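Local coordinates for protein ribose-phosphate pyrophosphokinase (Sulfolobus solfataricus, PDB 4TWB) that makes phosphoribosyl diphosphate (PRPP) by transferring the pyrophosphoryl group of ATP to the 1-hydroxyl of ribose 5-phosphate, using magnesium ions, at residues A[88-92]-A[105-110]; A[117-121]-A[133-137]. All blocks are in the same frame, centred on the assembly; numbering follows the deposited sequence.

Contact 1 (A[88-92]-A[105-110]); sequences YLAYS and SIKTIL
Ile106 is the main bump of the helix, and the turn of chain 89-92 forms the hollow that takes it. With CG1 anti to the backbone N (chi1 -162°), that branch is aimed at the turn. Its CD1 rests 3.8 Å from Leu89 CD2. Below it lie Ala90 O and Tyr91 O, 3.6 and 3.4 Å from Ile106 CD1. The hollow thus has one leucine wall and a floor of two backbone carbonyls, and a slim branched isoleucine suits it. Leu89 CD2 rests in the notch beside Ile106 CD1 and Leu110 CD1, residues about one turn apart, 3.9 Å from the latter.

Ser92 points its CB away from the helix, yet its hydroxyl donates a hydrogen bond from OG to Leu89 O (2.6 Å), standing above the carbonyl plane and drawing the turn in behind Ile106. Tyr91, at positive phi (64°), swings its ring to the other flank. There the small Ser105 lets the aromatic come close, its CB lying obliquely 3.5 Å from Tyr91 CD1, and Ile109 CG1 reaches Tyr91 CB at 4.2 Å. The phenol OH bonds Asp61 and the backbone N of Ser37 of the second subunit, whose Glu36 accepts a bond from Tyr91 N. The nucleotide site is close: Ser105 touches the ATP-binding Gln94, and the Tyr91 side chain comes within about 6 Å (nearest atoms) of a bound AMP.

Within the N-terminal PRTase-like domain, this packing seats the start of helix 105-114 on the chain leaving strand 81-86. Helix 60-76 borders it through Leu64, while Leu89 and Leu110 rest on strand 120-124.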
loop_
_atom_site.group_PDB
_atom_site.type_symbol
_atom_site.label_atom_id
_atom_site.label_comp_id
_atom_site.label_asym_id
_atom_site.label_seq_id
_atom_site.Cartn_x
_atom_site.Cartn_y
_atom_site.Cartn_z
ATOM N N TYR A 88 -15.378 -2.680 2.568
ATOM C CA TYR A 88 -14.545 -2.963 3.728
ATOM C C TYR A 88 -13.423 -1.929 3.825
ATOM O O TYR A 88 -12.565 -1.857 2.949
ATOM C CB TYR A 88 -13.958 -4.377 3.666
ATOM C CG TYR A 88 -12.964 -4.646 4.776
ATOM C CD1 TYR A 88 -13.379 -4.726 6.102
ATOM C CD2 TYR A 88 -11.608 -4.802 4.504
ATOM C CE1 TYR A 88 -12.469 -4.962 7.127
ATOM C CE2 TYR A 88 -10.690 -5.034 5.521
ATOM C CZ TYR A 88 -11.127 -5.115 6.831
ATOM O OH TYR A 88 -10.222 -5.345 7.844
ATOM N N LEU A 89 -13.440 -1.126 4.880
ATOM C CA LEU A 89 -12.400 -0.140 5.104
ATOM C C LEU A 89 -11.271 -0.748 5.941
ATOM O O LEU A 89 -11.493 -1.175 7.068
ATOM C CB LEU A 89 -12.985 1.084 5.807
ATOM C CG LEU A 89 -11.986 2.205 6.103
ATOM C CD1 LEU A 89 -11.227 2.592 4.848
ATOM C CD2 LEU A 89 -12.691 3.409 6.694
ATOM N N ALA A 90 -10.060 -0.789 5.392
ATOM C CA ALA A 90 -8.925 -1.403 6.089
ATOM C C ALA A 90 -8.398 -0.521 7.217
ATOM O O ALA A 90 -8.675 0.664 7.268
ATOM C CB ALA A 90 -7.803 -1.753 5.104
ATOM N N TYR A 91 -7.648 -1.112 8.129
ATOM C CA TYR A 91 -7.109 -0.399 9.284
ATOM C C TYR A 91 -8.206 0.118 10.209
ATOM O O TYR A 91 -8.043 1.132 10.887
ATOM C CB TYR A 91 -6.121 0.697 8.838
ATOM C CG TYR A 91 -4.858 0.092 8.251
ATOM C CD1 TYR A 91 -3.778 -0.240 9.065
ATOM C CD2 TYR A 91 -4.771 -0.205 6.888
ATOM C CE1 TYR A 91 -2.626 -0.830 8.540
ATOM C CE2 TYR A 91 -3.627 -0.795 6.350
ATOM C CZ TYR A 91 -2.559 -1.103 7.185
ATOM O OH TYR A 91 -1.435 -1.692 6.667
ATOM N N SER A 92 -9.321 -0.604 10.246
ATOM C CA SER A 92 -10.450 -0.213 11.081
ATOM C C SER A 92 -10.260 -0.708 12.497
ATOM O O SER A 92 -10.687 -0.059 13.452
ATOM C CB SER A 92 -11.748 -0.760 10.511
ATOM O OG SER A 92 -12.045 -0.090 9.311
ATOM N N SER A 105 -3.927 4.295 12.920
ATOM C CA SER A 105 -3.943 4.060 11.474
ATOM C C SER A 105 -5.183 4.628 10.788
ATOM O O SER A 105 -5.078 5.288 9.754
ATOM C CB SER A 105 -3.834 2.565 11.167
ATOM O OG SER A 105 -2.791 1.950 11.908
ATOM N N ILE A 106 -6.356 4.368 11.359
ATOM C CA ILE A 106 -7.595 4.768 10.713
ATOM C C ILE A 106 -7.657 6.290 10.559
ATOM O O ILE A 106 -8.263 6.808 9.615
ATOM C CB ILE A 106 -8.853 4.209 11.441
ATOM C CG1 ILE A 106 -10.086 4.265 10.537
ATOM C CG2 ILE A 106 -9.122 4.961 12.721
ATOM C CD1 ILE A 106 -10.020 3.350 9.333
ATOM N N LYS A 107 -7.015 7.005 11.472
ATOM C CA LYS A 107 -7.020 8.469 11.411
ATOM C C LYS A 107 -6.259 8.945 10.182
ATOM O O LYS A 107 -6.728 9.802 9.432
ATOM C CB LYS A 107 -6.400 9.082 12.672
ATOM C CG LYS A 107 -6.350 10.603 12.659
ATOM C CD LYS A 107 -5.969 11.174 14.021
ATOM C CE LYS A 107 -4.469 11.186 14.250
ATOM N NZ LYS A 107 -3.830 12.434 13.718
ATOM N N THR A 108 -5.077 8.366 9.981
ATOM C CA THR A 108 -4.235 8.684 8.842
ATOM C C THR A 108 -4.935 8.357 7.526
ATOM O O THR A 108 -4.966 9.174 6.605
ATOM C CB THR A 108 -2.922 7.903 8.902
ATOM O OG1 THR A 108 -2.233 8.210 10.117
ATOM C CG2 THR A 108 -2.030 8.259 7.718
ATOM N N ILE A 109 -5.490 7.157 7.436
ATOM C CA ILE A 109 -6.187 6.750 6.234
ATOM C C ILE A 109 -7.299 7.734 5.916
ATOM O O ILE A 109 -7.444 8.177 4.774
ATOM C CB ILE A 109 -6.804 5.365 6.410
ATOM C CG1 ILE A 109 -5.731 4.357 6.795
ATOM C CG2 ILE A 109 -7.518 4.934 5.137
ATOM C CD1 ILE A 109 -4.877 3.971 5.635
ATOM N N LEU A 110 -8.088 8.071 6.933
ATOM C CA LEU A 110 -9.249 8.948 6.747
ATOM C C LEU A 110 -8.822 10.351 6.333
ATOM O O LEU A 110 -9.365 10.932 5.389
ATOM C CB LEU A 110 -10.118 8.995 8.012
ATOM C CG LEU A 110 -11.444 8.236 7.991
ATOM C CD1 LEU A 110 -11.343 6.999 7.138
ATOM C CD2 LEU A 110 -11.882 7.881 9.398
#

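Contact 2 (A[117-121]-A[133-137])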
loop_
_atom_site.group_PDB
_atom_site.type_symbol
_atom_site.label_atom_id
_atom_site.label_comp_id
_atom_site.label_asym_id
_atom_site.label_seq_id
_atom_site.Cartn_x
_atom_site.Cartn_y
_atom_site.Cartn_z
ATOM N N GLY A 117 -9.440 14.189 -2.304
ATOM C CA GLY A 117 -10.674 14.664 -2.926
ATOM C C GLY A 117 -11.996 13.930 -2.709
ATOM O O GLY A 117 -12.972 14.209 -3.412
ATOM N N VAL A 118 -12.047 12.996 -1.760
ATOM C CA VAL A 118 -13.300 12.303 -1.454
ATOM C C VAL A 118 -14.238 13.219 -0.658
ATOM O O VAL A 118 -13.883 13.739 0.407
ATOM C CB VAL A 118 -13.062 10.991 -0.678
ATOM C CG1 VAL A 118 -14.375 10.347 -0.345
ATOM C CG2 VAL A 118 -12.212 10.036 -1.489
ATOM N N ASN A 119 -15.438 13.417 -1.189
ATOM C CA ASN A 119 -16.412 14.297 -0.556
ATOM C C ASN A 119 -17.276 13.532 0.430
ATOM O O ASN A 119 -17.495 13.957 1.569
ATOM C CB ASN A 119 -17.314 14.936 -1.613
ATOM C CG ASN A 119 -16.561 15.867 -2.538
ATOM O OD1 ASN A 119 -16.516 15.662 -3.757
ATOM N ND2 ASN A 119 -15.955 16.893 -1.962
ATOM N N THR A 120 -17.763 12.384 -0.024
ATOM C CA THR A 120 -18.645 11.558 0.771
ATOM C C THR A 120 -18.074 10.164 0.843
ATOM O O THR A 120 -17.730 9.576 -0.185
ATOM C CB THR A 120 -20.065 11.515 0.163
ATOM O OG1 THR A 120 -20.795 12.680 0.572
ATOM C CG2 THR A 120 -20.812 10.287 0.632
ATOM N N LEU A 121 -17.982 9.643 2.066
ATOM C CA LEU A 121 -17.482 8.289 2.320
ATOM C C LEU A 121 -18.591 7.330 2.769
ATOM O O LEU A 121 -19.313 7.610 3.733
ATOM C CB LEU A 121 -16.369 8.353 3.364
ATOM C CG LEU A 121 -15.838 7.060 3.972
ATOM C CD1 LEU A 121 -15.320 6.143 2.900
ATOM C CD2 LEU A 121 -14.730 7.383 4.963
ATOM N N SER A 133 -15.327 9.737 12.509
ATOM C CA SER A 133 -15.404 11.163 12.808
ATOM C C SER A 133 -14.171 11.884 12.253
ATOM O O SER A 133 -14.226 13.074 11.918
ATOM C CB SER A 133 -15.533 11.402 14.318
ATOM O OG SER A 133 -14.304 11.166 14.990
ATOM N N TYR A 134 -13.064 11.158 12.153
ATOM C CA TYR A 134 -11.820 11.721 11.644
ATOM C C TYR A 134 -11.982 12.222 10.216
ATOM O O TYR A 134 -11.316 13.179 9.809
ATOM C CB TYR A 134 -10.693 10.689 11.705
ATOM C CG TYR A 134 -10.220 10.340 13.105
ATOM C CD1 TYR A 134 -9.665 11.306 13.934
ATOM C CD2 TYR A 134 -10.310 9.038 13.586
ATOM C CE1 TYR A 134 -9.218 10.983 15.211
ATOM C CE2 TYR A 134 -9.877 8.706 14.855
ATOM C CZ TYR A 134 -9.328 9.679 15.664
ATOM O OH TYR A 134 -8.895 9.340 16.928
ATOM N N PHE A 135 -12.864 11.570 9.456
ATOM C CA PHE A 135 -13.114 11.965 8.069
ATOM C C PHE A 135 -13.902 13.266 8.049
ATOM O O PHE A 135 -14.918 13.398 8.736
ATOM C CB PHE A 135 -13.867 10.878 7.319
ATOM C CG PHE A 135 -14.190 11.232 5.894
ATOM C CD1 PHE A 135 -13.194 11.278 4.932
ATOM C CD2 PHE A 135 -15.492 11.494 5.510
ATOM C CE1 PHE A 135 -13.486 11.584 3.612
ATOM C CE2 PHE A 135 -15.799 11.798 4.199
ATOM C CZ PHE A 135 -14.790 11.845 3.246
ATOM N N LYS A 136 -13.424 14.227 7.258
ATOM C CA LYS A 136 -13.960 15.582 7.294
ATOM C C LYS A 136 -15.235 15.779 6.465
ATOM O O LYS A 136 -16.101 16.574 6.834
ATOM C CB LYS A 136 -12.877 16.602 6.928
ATOM C CG LYS A 136 -11.830 16.768 8.027
ATOM C CD LYS A 136 -12.505 16.958 9.396
ATOM C CE LYS A 136 -11.535 16.752 10.562
ATOM N NZ LYS A 136 -12.239 16.641 11.883
ATOM N N GLY A 137 -15.359 15.046 5.364
ATOM C CA GLY A 137 -16.562 15.104 4.551
ATOM C C GLY A 137 -17.809 14.493 5.172
ATOM O O GLY A 137 -17.921 14.367 6.398
#
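Asn119 and Gly137 bring the two backbones together, their CA atoms 5.2 Å apart, and a CA-H...O contact runs from Gly137 CA to Asn119 O (3.3 Å, 141° at the hydrogen). A beta carbon on Gly137 would run into Asn119 O, so this close pass calls for a residue without one. Beside it lies the ring of Phe135, carried across by a chi1 of 178° that sets CG anti to the backbone N. Leu121 CB sits over one face in a CH-pi contact, 3.9 Å from the ring centroid and 23° off the normal, and its CD2 reaches back to Phe135 CG at 4.0 Å. Over the opposite face, toward the rim, lies Gly137 N, so the ring is sandwiched between the strand and its own chain.

The setting is the parallel flank of the mixed sheet of the N-terminal domain, where 138-142 is the outermost strand of the chain. Gly117, at positive phi, is the C-prime residue of the Schellman motif that ends helix 105-114; from there the chain enters strand 120-124, whose partner 138-142 begins just after Gly137.

Asn119 O lies at the ring's edge, near its plane, 3.8 Å from Phe135 CE2. Val118 crosses the phenylalanine at about a right angle, placing CG1 3.9 Å from Phe135 CZ. Phe135 also packs on Leu110 and Ser114 of helix 105-114. Cut back to an alanine, Phe135 would probably leave a gap beside Val118, Leu121 and Leu110, and Leu121 CB would lose its ring partner. Asn119 points its CB away from segment 133-137, and its OD1 accepts a hydrogen bond from Leu82 N on strand 81-86.

How the contacts relate
Followed from the N terminus, the chain leaves strand 81-86 and passes through 88-92, then makes a long excursion, which carries the ATP-binding Arg93 and Gln94, before contact 1 closes it at the start of helix 105-114. The helix runs back to 117-121, where contact 2 opens; after strand 120-124 a second loop returns to 133-137 and closes it. The two loops lie in series, neither nested nor crossed, with contact centres about 12 Å apart. They touch where Lys107 CD meets Tyr134 CE1 at 3.5 Å. Helix 105-114 makes the beta-alpha-beta crossover from 81-86 to 120-124, and the loop of contact 2 leads on to the neighbouring parallel strand 138-142.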